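Local coordinates for protein DNA-binding transcriptional repressor YiaJ (Escherichia coli, PDB 1YSQ) that represses transcription of the yiaKLMNOPQRS operon, the present chain being the C-terminal domain of this IclR-family DNA-binding regulator, at residues N30-S33 and H38-L41; D80-Y85 and P105-E110; V135-I140 and Y146-S151. All coordinates share one frame; numbering follows the deposited sequence.

How the contacts relate
Contacts 1 and 3 are two antiparallel hairpins of one sheet, both mostly buried, with centres about 9 Å apart. They join where strand 28-35 of contact 1 lies beside strand 146-153 of contact 3, and both make backbone hydrogen bonds. In both, helix 68-75 covers one face; in contact 3, helix 162-182 covers the other. Contact 2 lies nearer the surface, its centre about 17 Å from that of the chain. It pairs two helices chiefly through apolar side chains, with the double hydrogen bond of Ser-84 to Asp-80 kept within one helix. Polar serines on the sheet face under helix 68-75, beside a phosphate, set the hairpins apart from this plain hydrophobic seam.

Contact 1 of 3, residues N30-S33 and H38-L41; sequences NFSS and HAIL
Ser-33 and Ile-40 face each other as the hydrogen-bonded pair of a beta hairpin, strands 28-35 and 38-45 of the antiparallel sheet in this IclR C-terminal domain. Ser-33 N reaches Ile-40 O at 3.0 Å, in the carbonyl plane, and Ile-40 N returns a straighter bond to Ser-33 O at 2.9 Å (169° at the hydrogen). The neighbouring CA-H groups lean on the same oxygens: Ser-32 CA lies 3.0 Å from Ile-40 O. On the face of Ser-33 and Ile-40, OG of Ser-33 sits 3.8 Å from Ile-40 CB, a small hydroxyl packing against the branched carbon of isoleucine.

The other face carries Asn-30, Ser-32, Ala-39 and Leu-41. Leu-41 sends CG away from its own backbone nitrogen (chi1 -168°), and this swings CD1 across to the neighbouring strand, 3.5 Å from Phe-31 O and 3.8 Å from Asn-30 CB. The methyl thereby packs beside the non-hydrogen-bonded pair of Ser-32 and Leu-41, whose CA atoms are 4.4 Å apart. The methyl CB of Ala-39 lies 4.0 Å from Ser-32 OG and also packs on Tyr-73, a small apolar group between strand and helix.

Farther out, helix 68-75 packs over this face. Its Tyr-73 hydroxyl is hydrogen-bonded to Ser-32 OG, which satisfies that buried hydroxyl, while Asn-30 OD1 is hydrogen-bonded to Ser-151 OG.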
loop_
_atom_site.group_PDB
_atom_site.type_symbol
_atom_site.label_atom_id
_atom_site.label_comp_id
_atom_site.label_asym_id
_atom_site.label_seq_id
_atom_site.Cartn_x
_atom_site.Cartn_y
_atom_site.Cartn_z
ATOM N N ASN A 30 0.800 -5.355 -5.286
ATOM C CA ASN A 30 1.230 -5.751 -3.937
ATOM C C ASN A 30 0.016 -5.882 -3.045
ATOM O O ASN A 30 -0.928 -5.088 -3.144
ATOM C CB ASN A 30 2.127 -4.669 -3.306
ATOM C CG ASN A 30 3.226 -4.200 -4.241
ATOM O OD1 ASN A 30 3.194 -3.082 -4.770
ATOM N ND2 ASN A 30 4.197 -5.055 -4.456
ATOM N N PHE A 31 0.065 -6.858 -2.147
ATOM C CA PHE A 31 -1.024 -7.062 -1.190
ATOM C C PHE A 31 -0.405 -7.375 0.161
ATOM O O PHE A 31 0.345 -8.348 0.301
ATOM C CB PHE A 31 -1.915 -8.211 -1.665
ATOM C CG PHE A 31 -3.141 -8.429 -0.829
ATOM C CD1 PHE A 31 -4.111 -7.435 -0.704
ATOM C CD2 PHE A 31 -3.355 -9.643 -0.197
ATOM C CE1 PHE A 31 -5.268 -7.644 0.077
ATOM C CE2 PHE A 31 -4.521 -9.853 0.577
ATOM C CZ PHE A 31 -5.463 -8.850 0.712
ATOM N N SER A 32 -0.697 -6.529 1.143
ATOM C CA SER A 32 -0.106 -6.682 2.461
ATOM C C SER A 32 -1.149 -6.855 3.557
ATOM O O SER A 32 -2.336 -6.557 3.348
ATOM C CB SER A 32 0.786 -5.475 2.783
ATOM O OG SER A 32 -0.028 -4.351 3.127
ATOM N N SER A 33 -0.687 -7.353 4.710
ATOM C CA SER A 33 -1.436 -7.309 5.961
ATOM C C SER A 33 -0.656 -6.403 6.905
ATOM O O SER A 33 0.518 -6.088 6.660
ATOM C CB SER A 33 -1.584 -8.711 6.572
ATOM O OG SER A 33 -0.294 -9.256 6.858
ATOM N N HIS A 38 4.884 -2.831 11.162
ATOM C CA HIS A 38 5.294 -3.075 9.782
ATOM C C HIS A 38 4.113 -3.610 8.963
ATOM O O HIS A 38 3.156 -4.159 9.520
ATOM C CB HIS A 38 6.506 -4.035 9.707
ATOM C CG HIS A 38 6.352 -5.258 10.549
ATOM N ND1 HIS A 38 6.424 -5.227 11.930
ATOM C CD2 HIS A 38 6.073 -6.542 10.217
ATOM C CE1 HIS A 38 6.206 -6.438 12.408
ATOM N NE2 HIS A 38 6.003 -7.255 11.391
ATOM N N ALA A 39 4.184 -3.431 7.649
ATOM C CA ALA A 39 3.312 -4.140 6.719
ATOM C C ALA A 39 4.040 -5.440 6.339
ATOM O O ALA A 39 5.272 -5.459 6.269
ATOM C CB ALA A 39 3.036 -3.271 5.455
ATOM N N ILE A 40 3.293 -6.526 6.144
ATOM C CA ILE A 40 3.876 -7.767 5.626
ATOM C C ILE A 40 3.379 -7.966 4.217
ATOM O O ILE A 40 2.165 -8.016 3.977
ATOM C CB ILE A 40 3.507 -9.008 6.465
ATOM C CG1 ILE A 40 3.820 -8.786 7.947
ATOM C CG2 ILE A 40 4.276 -10.263 5.921
ATOM C CD1 ILE A 40 3.444 -10.007 8.818
ATOM N N LEU A 41 4.316 -8.105 3.284
ATOM C CA LEU A 41 3.943 -8.403 1.904
ATOM C C LEU A 41 3.557 -9.867 1.775
ATOM O O LEU A 41 4.434 -10.728 1.703
ATOM C CB LEU A 41 5.072 -8.038 0.925
ATOM C CG LEU A 41 4.667 -8.040 -0.552
ATOM C CD1 LEU A 41 3.449 -7.114 -0.764
ATOM C CD2 LEU A 41 5.828 -7.577 -1.418
#

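Contact 2 of 3, residues D80-Y85 and P105-E110; sequences DYVKSY and PAMFDE
The carbonyl oxygen of Asp-80 is gripped twice by Ser-84, on a helix whose Val-82 packs against Phe-108 of a second, antiparallel helix in this IclR C-terminal domain. Ser-84 OG and Ser-84 N each reach Asp-80 O at 3.1 Å, from opposite faces of the carbonyl plane, so serine adds a side-chain bond to the ordinary helical one on a solvent-facing turn.

Segments 80-85 and 105-110 run at 151° to each other, and their axes come no nearer than 11.0 Å, a spacing that large side chains must bridge. Phe-108 does most of this. Its flat ring extends until CZ stands 3.8 Å from Val-82 CB, and Val-82 CG1 lies over one face of the ring, 4.2 Å above the plane and displaced toward the rim. CG1 is set there by lying opposite the Val-82 backbone nitrogen (chi1 -169°), which leaves CG2 near Phe-108 CE1. The two side chains pass one another side by side instead of meeting head on. Compact, branched Val-82 suits the place because it offers both methyls without reaching far.

Met-107 lies beside them, and Leu-104 and Leu-111 of the same helix also touch Val-82, making a small apolar seam. Glu-110 turns instead to a salt bridge with Lys-71. Along the seam, Met-107 CG approaches Val-82 CG1 to 4.2 Å.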
loop_
_atom_site.group_PDB
_atom_site.type_symbol
_atom_site.label_atom_id
_atom_site.label_comp_id
_atom_site.label_asym_id
_atom_site.label_seq_id
_atom_site.Cartn_x
_atom_site.Cartn_y
_atom_site.Cartn_z
ATOM N N ASP A 80 -2.169 8.484 18.741
ATOM C CA ASP A 80 -1.173 8.174 19.771
ATOM C C ASP A 80 -0.175 7.139 19.247
ATOM O O ASP A 80 0.980 7.125 19.660
ATOM C CB ASP A 80 -1.826 7.635 21.050
ATOM C CG ASP A 80 -2.583 8.710 21.832
ATOM O OD1 ASP A 80 -2.514 9.908 21.476
ATOM O OD2 ASP A 80 -3.294 8.426 22.819
ATOM N N TYR A 81 -0.625 6.280 18.331
ATOM C CA TYR A 81 0.277 5.285 17.755
ATOM C C TYR A 81 1.462 5.963 17.063
ATOM O O TYR A 81 2.620 5.545 17.230
ATOM C CB TYR A 81 -0.456 4.341 16.782
ATOM C CG TYR A 81 0.422 3.195 16.305
ATOM C CD1 TYR A 81 0.274 1.910 16.844
ATOM C CD2 TYR A 81 1.426 3.405 15.346
ATOM C CE1 TYR A 81 1.098 0.856 16.425
ATOM C CE2 TYR A 81 2.266 2.368 14.930
ATOM C CZ TYR A 81 2.087 1.093 15.473
ATOM O OH TYR A 81 2.892 0.049 15.072
ATOM N N VAL A 82 1.157 7.015 16.292
ATOM C CA VAL A 82 2.136 7.688 15.437
ATOM C C VAL A 82 3.187 8.399 16.293
ATOM O O VAL A 82 4.386 8.278 16.043
ATOM C CB VAL A 82 1.470 8.716 14.469
ATOM C CG1 VAL A 82 2.461 9.211 13.417
ATOM C CG2 VAL A 82 0.213 8.133 13.817
ATOM N N LYS A 83 2.720 9.120 17.307
ATOM C CA LYS A 83 3.613 9.733 18.293
ATOM C C LYS A 83 4.545 8.706 18.954
ATOM O O LYS A 83 5.761 8.900 18.946
ATOM C CB LYS A 83 2.820 10.528 19.351
ATOM C CG LYS A 83 3.724 11.341 20.277
ATOM C CD LYS A 83 3.131 12.690 20.666
ATOM C CE LYS A 83 3.668 13.149 22.025
ATOM N NZ LYS A 83 2.622 13.055 23.092
ATOM N N SER A 84 3.989 7.611 19.480
ATOM C CA SER A 84 4.804 6.587 20.150
ATOM C C SER A 84 5.711 5.866 19.153
ATOM O O SER A 84 6.834 5.508 19.485
ATOM C CB SER A 84 3.936 5.565 20.903
ATOM O OG SER A 84 3.026 6.225 21.771
ATOM N N TYR A 85 5.215 5.658 17.935
ATOM C CA TYR A 85 6.008 5.069 16.859
ATOM C C TYR A 85 7.248 5.920 16.598
ATOM O O TYR A 85 8.352 5.391 16.529
ATOM C CB TYR A 85 5.147 4.912 15.592
ATOM C CG TYR A 85 5.874 4.373 14.374
ATOM C CD1 TYR A 85 5.899 3.005 14.098
ATOM C CD2 TYR A 85 6.507 5.240 13.476
ATOM C CE1 TYR A 85 6.561 2.504 12.967
ATOM C CE2 TYR A 85 7.178 4.753 12.351
ATOM C CZ TYR A 85 7.193 3.397 12.094
ATOM O OH TYR A 85 7.843 2.935 10.966
ATOM N N PRO A 105 5.388 16.099 12.419
ATOM C CA PRO A 105 4.346 17.029 11.950
ATOM C C PRO A 105 3.988 16.796 10.480
ATOM O O PRO A 105 2.805 16.764 10.162
ATOM C CB PRO A 105 4.973 18.408 12.177
ATOM C CG PRO A 105 5.957 18.161 13.318
ATOM C CD PRO A 105 6.543 16.820 13.006
ATOM N N ALA A 106 5.001 16.637 9.625
ATOM C CA ALA A 106 4.807 16.313 8.218
ATOM C C ALA A 106 4.038 15.003 8.053
ATOM O O ALA A 106 3.169 14.908 7.186
ATOM C CB ALA A 106 6.149 16.246 7.486
ATOM N N MET A 107 4.341 14.006 8.889
ATOM C CA MET A 107 3.626 12.739 8.787
ATOM C C MET A 107 2.140 12.890 9.141
ATOM O O MET A 107 1.271 12.341 8.449
ATOM C CB MET A 107 4.265 11.626 9.622
ATOM C CG MET A 107 3.537 10.255 9.450
ATOM S SD MET A 107 3.344 9.571 7.755
ATOM C CE MET A 107 4.956 8.865 7.563
ATOM N N PHE A 108 1.844 13.645 10.195
ATOM C CA PHE A 108 0.448 13.856 10.585
ATOM C C PHE A 108 -0.339 14.541 9.462
ATOM O O PHE A 108 -1.502 14.209 9.217
ATOM C CB PHE A 108 0.352 14.670 11.889
ATOM C CG PHE A 108 0.357 13.823 13.131
ATOM C CD1 PHE A 108 -0.568 12.808 13.300
ATOM C CD2 PHE A 108 1.304 14.040 14.132
ATOM C CE1 PHE A 108 -0.561 12.025 14.456
ATOM C CE2 PHE A 108 1.322 13.259 15.285
ATOM C CZ PHE A 108 0.384 12.257 15.448
ATOM N N ASP A 109 0.301 15.497 8.787
ATOM C CA ASP A 109 -0.331 16.202 7.670
ATOM C C ASP A 109 -0.654 15.208 6.568
ATOM O O ASP A 109 -1.755 15.193 6.029
ATOM C CB ASP A 109 0.610 17.272 7.125
ATOM C CG ASP A 109 0.621 18.535 7.971
ATOM O OD1 ASP A 109 -0.218 18.665 8.904
ATOM O OD2 ASP A 109 1.438 19.463 7.759
ATOM N N GLU A 110 0.331 14.373 6.250
ATOM C CA GLU A 110 0.164 13.311 5.262
ATOM C C GLU A 110 -0.957 12.348 5.662
ATOM O O GLU A 110 -1.800 11.986 4.840
ATOM C CB GLU A 110 1.481 12.536 5.117
ATOM C CG GLU A 110 1.358 11.252 4.298
ATOM C CD GLU A 110 1.632 11.457 2.817
ATOM O OE1 GLU A 110 1.655 12.619 2.364
ATOM O OE2 GLU A 110 1.827 10.451 2.087
#

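Contact 3 of 3, residues V135-I140 and Y146-S151; sequences VPVFDI and YAVSIS. With PO4 (phosphate ion), chain B.
Val-137 and Val-148 meet methyl to methyl, CG2 to CG2 at 3.7 Å, their side chains crossing at a slant on one face of a beta hairpin. Both valines place CG1 opposite the backbone nitrogen (chi1 173° and -175°), which leaves each CG2 turned to the other strand. Tyr-146 lies beside Val-137 on this face: the two CB atoms are 4.0 Å apart, but beyond CB the phenol ring departs from the partner strand. Val-135 adds its CG2 near Val-148 CB. Helix 162-182 covers this side, with Leu-169 touching both Val-135 and Val-148; beta-branched residues suit it, being at ease in extended strands and compact under a helix.

The backbones hold this register. Val-135 and Val-148 exchange two bonds, Val-135 N to Val-148 O at 2.9 Å and Val-148 N to Val-135 O at 3.0 Å, both almost in line with the carbonyls. Val-137 N reaches Tyr-146 O at 2.9 Å from above the carbonyl plane (37° out). Pro-136 falls between them opposite Ala-147, in a non-hydrogen-bonded pair, where its missing N-H costs this strand pairing nothing. Ala-147 CB lies 3.4 Å from Val-135 O, and its small methyl also packs on Met-69 and Tyr-73.

On the face of Pro-136 and Ala-147, covered by helix 68-75, stands Ser-149. Its OG lies 2.9 Å from O3 of a phosphate ion, although its proton has a second, weaker acceptor in Asn-30 OD1 and the choice is not settled. The ion, probably from the crystallisation liquor, is also bonded by Ser-67 OG and the backbone nitrogens of Ala-68 and Met-69 at the start of helix 68-75. Hydroxyls and helix-end N-H groups imply a site fit for an anion, consistent with the effector pocket of IclR-family domains.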
loop_
_atom_site.group_PDB
_atom_site.type_symbol
_atom_site.label_atom_id
_atom_site.label_comp_id
_atom_site.label_asym_id
_atom_site.label_seq_id
_atom_site.Cartn_x
_atom_site.Cartn_y
_atom_site.Cartn_z
ATOM N N VAL A 135 -4.397 1.578 -1.448
ATOM C CA VAL A 135 -5.730 1.725 -0.868
ATOM C C VAL A 135 -5.947 0.714 0.277
ATOM O O VAL A 135 -5.336 -0.354 0.296
ATOM C CB VAL A 135 -6.867 1.529 -1.925
ATOM C CG1 VAL A 135 -6.887 2.662 -2.944
ATOM C CG2 VAL A 135 -6.765 0.154 -2.610
ATOM N N PRO A 136 -6.821 1.046 1.227
ATOM C CA PRO A 136 -7.214 0.107 2.290
ATOM C C PRO A 136 -8.177 -0.981 1.810
ATOM O O PRO A 136 -8.911 -0.755 0.850
ATOM C CB PRO A 136 -7.928 1.016 3.300
ATOM C CG PRO A 136 -8.522 2.138 2.436
ATOM C CD PRO A 136 -7.470 2.369 1.381
ATOM N N VAL A 137 -8.140 -2.153 2.458
ATOM C CA VAL A 137 -9.178 -3.177 2.330
ATOM C C VAL A 137 -9.854 -3.177 3.696
ATOM O O VAL A 137 -9.218 -3.476 4.703
ATOM C CB VAL A 137 -8.589 -4.583 2.036
ATOM C CG1 VAL A 137 -9.686 -5.686 2.085
ATOM C CG2 VAL A 137 -7.858 -4.578 0.702
ATOM N N PHE A 138 -11.118 -2.779 3.745
ATOM C CA PHE A 138 -11.792 -2.630 5.035
ATOM C C PHE A 138 -12.408 -3.952 5.488
ATOM O O PHE A 138 -12.911 -4.716 4.656
ATOM C CB PHE A 138 -12.898 -1.560 4.927
ATOM C CG PHE A 138 -12.373 -0.149 4.789
ATOM C CD1 PHE A 138 -11.819 0.515 5.888
ATOM C CD2 PHE A 138 -12.456 0.518 3.562
ATOM C CE1 PHE A 138 -11.337 1.835 5.769
ATOM C CE2 PHE A 138 -11.978 1.834 3.421
ATOM C CZ PHE A 138 -11.413 2.492 4.544
ATOM N N ASP A 139 -12.391 -4.216 6.791
ATOM C CA ASP A 139 -13.247 -5.284 7.324
ATOM C C ASP A 139 -14.667 -4.738 7.576
ATOM O O ASP A 139 -14.939 -3.560 7.311
ATOM C CB ASP A 139 -12.637 -5.980 8.550
ATOM C CG ASP A 139 -12.599 -5.099 9.813
ATOM O OD1 ASP A 139 -13.286 -4.044 9.902
ATOM O OD2 ASP A 139 -11.895 -5.421 10.795
ATOM N N ILE A 140 -15.568 -5.590 8.070
ATOM C CA ILE A 140 -16.966 -5.189 8.286
ATOM C C ILE A 140 -17.109 -4.016 9.260
ATOM O O ILE A 140 -18.103 -3.288 9.213
ATOM C CB ILE A 140 -17.854 -6.394 8.738
ATOM C CG1 ILE A 140 -17.190 -7.177 9.875
ATOM C CG2 ILE A 140 -18.201 -7.302 7.536
ATOM C CD1 ILE A 140 -18.178 -7.867 10.811
ATOM N N TYR A 146 -5.825 -5.198 5.771
ATOM C CA TYR A 146 -5.047 -5.473 4.548
ATOM C C TYR A 146 -5.067 -4.227 3.679
ATOM O O TYR A 146 -5.900 -3.342 3.869
ATOM C CB TYR A 146 -5.626 -6.640 3.727
ATOM C CG TYR A 146 -5.858 -7.883 4.534
ATOM C CD1 TYR A 146 -4.796 -8.716 4.891
ATOM C CD2 TYR A 146 -7.133 -8.211 4.976
ATOM C CE1 TYR A 146 -5.007 -9.843 5.668
ATOM C CE2 TYR A 146 -7.348 -9.346 5.746
ATOM C CZ TYR A 146 -6.288 -10.143 6.083
ATOM O OH TYR A 146 -6.515 -11.255 6.839
ATOM N N ALA A 147 -4.159 -4.181 2.711
ATOM C CA ALA A 147 -4.081 -3.049 1.801
ATOM C C ALA A 147 -3.520 -3.537 0.471
ATOM O O ALA A 147 -2.832 -4.565 0.409
ATOM C CB ALA A 147 -3.197 -1.944 2.408
ATOM N N VAL A 148 -3.818 -2.800 -0.592
ATOM C CA VAL A 148 -3.374 -3.177 -1.930
ATOM C C VAL A 148 -2.612 -1.996 -2.511
ATOM O O VAL A 148 -2.998 -0.851 -2.290
ATOM C CB VAL A 148 -4.576 -3.451 -2.882
ATOM C CG1 VAL A 148 -4.105 -3.978 -4.261
ATOM C CG2 VAL A 148 -5.584 -4.409 -2.265
ATOM N N SER A 149 -1.552 -2.265 -3.279
ATOM C CA SER A 149 -0.859 -1.174 -3.958
ATOM C C SER A 149 -0.405 -1.527 -5.365
ATOM O O SER A 149 -0.283 -2.707 -5.706
ATOM C CB SER A 149 0.306 -0.652 -3.090
ATOM O OG SER A 149 1.427 -1.520 -3.131
ATOM N N ILE A 150 -0.213 -0.495 -6.190
ATOM C CA ILE A 150 0.367 -0.649 -7.521
ATOM C C ILE A 150 1.712 0.063 -7.514
ATOM O O ILE A 150 1.779 1.229 -7.114
ATOM C CB ILE A 150 -0.547 -0.004 -8.611
ATOM C CG1 ILE A 150 -1.904 -0.723 -8.692
ATOM C CG2 ILE A 150 0.186 0.003 -9.971
ATOM C CD1 ILE A 150 -2.952 -0.041 -9.649
ATOM N N SER A 151 2.784 -0.612 -7.957
ATOM C CA SER A 151 4.085 0.054 -8.092
ATOM C C SER A 151 4.363 0.257 -9.567
ATOM O O SER A 151 4.039 -0.608 -10.390
ATOM C CB SER A 151 5.244 -0.775 -7.491
ATOM O OG SER A 151 4.941 -1.323 -6.215
HETATM P P PO4 B . 4.118 0.080 -0.679
HETATM O O1 PO4 B . 4.818 1.440 -0.853
HETATM O O2 PO4 B . 2.827 0.198 0.066
HETATM O O3 PO4 B . 3.887 -0.608 -2.011
HETATM O O4 PO4 B . 5.074 -0.770 0.143
#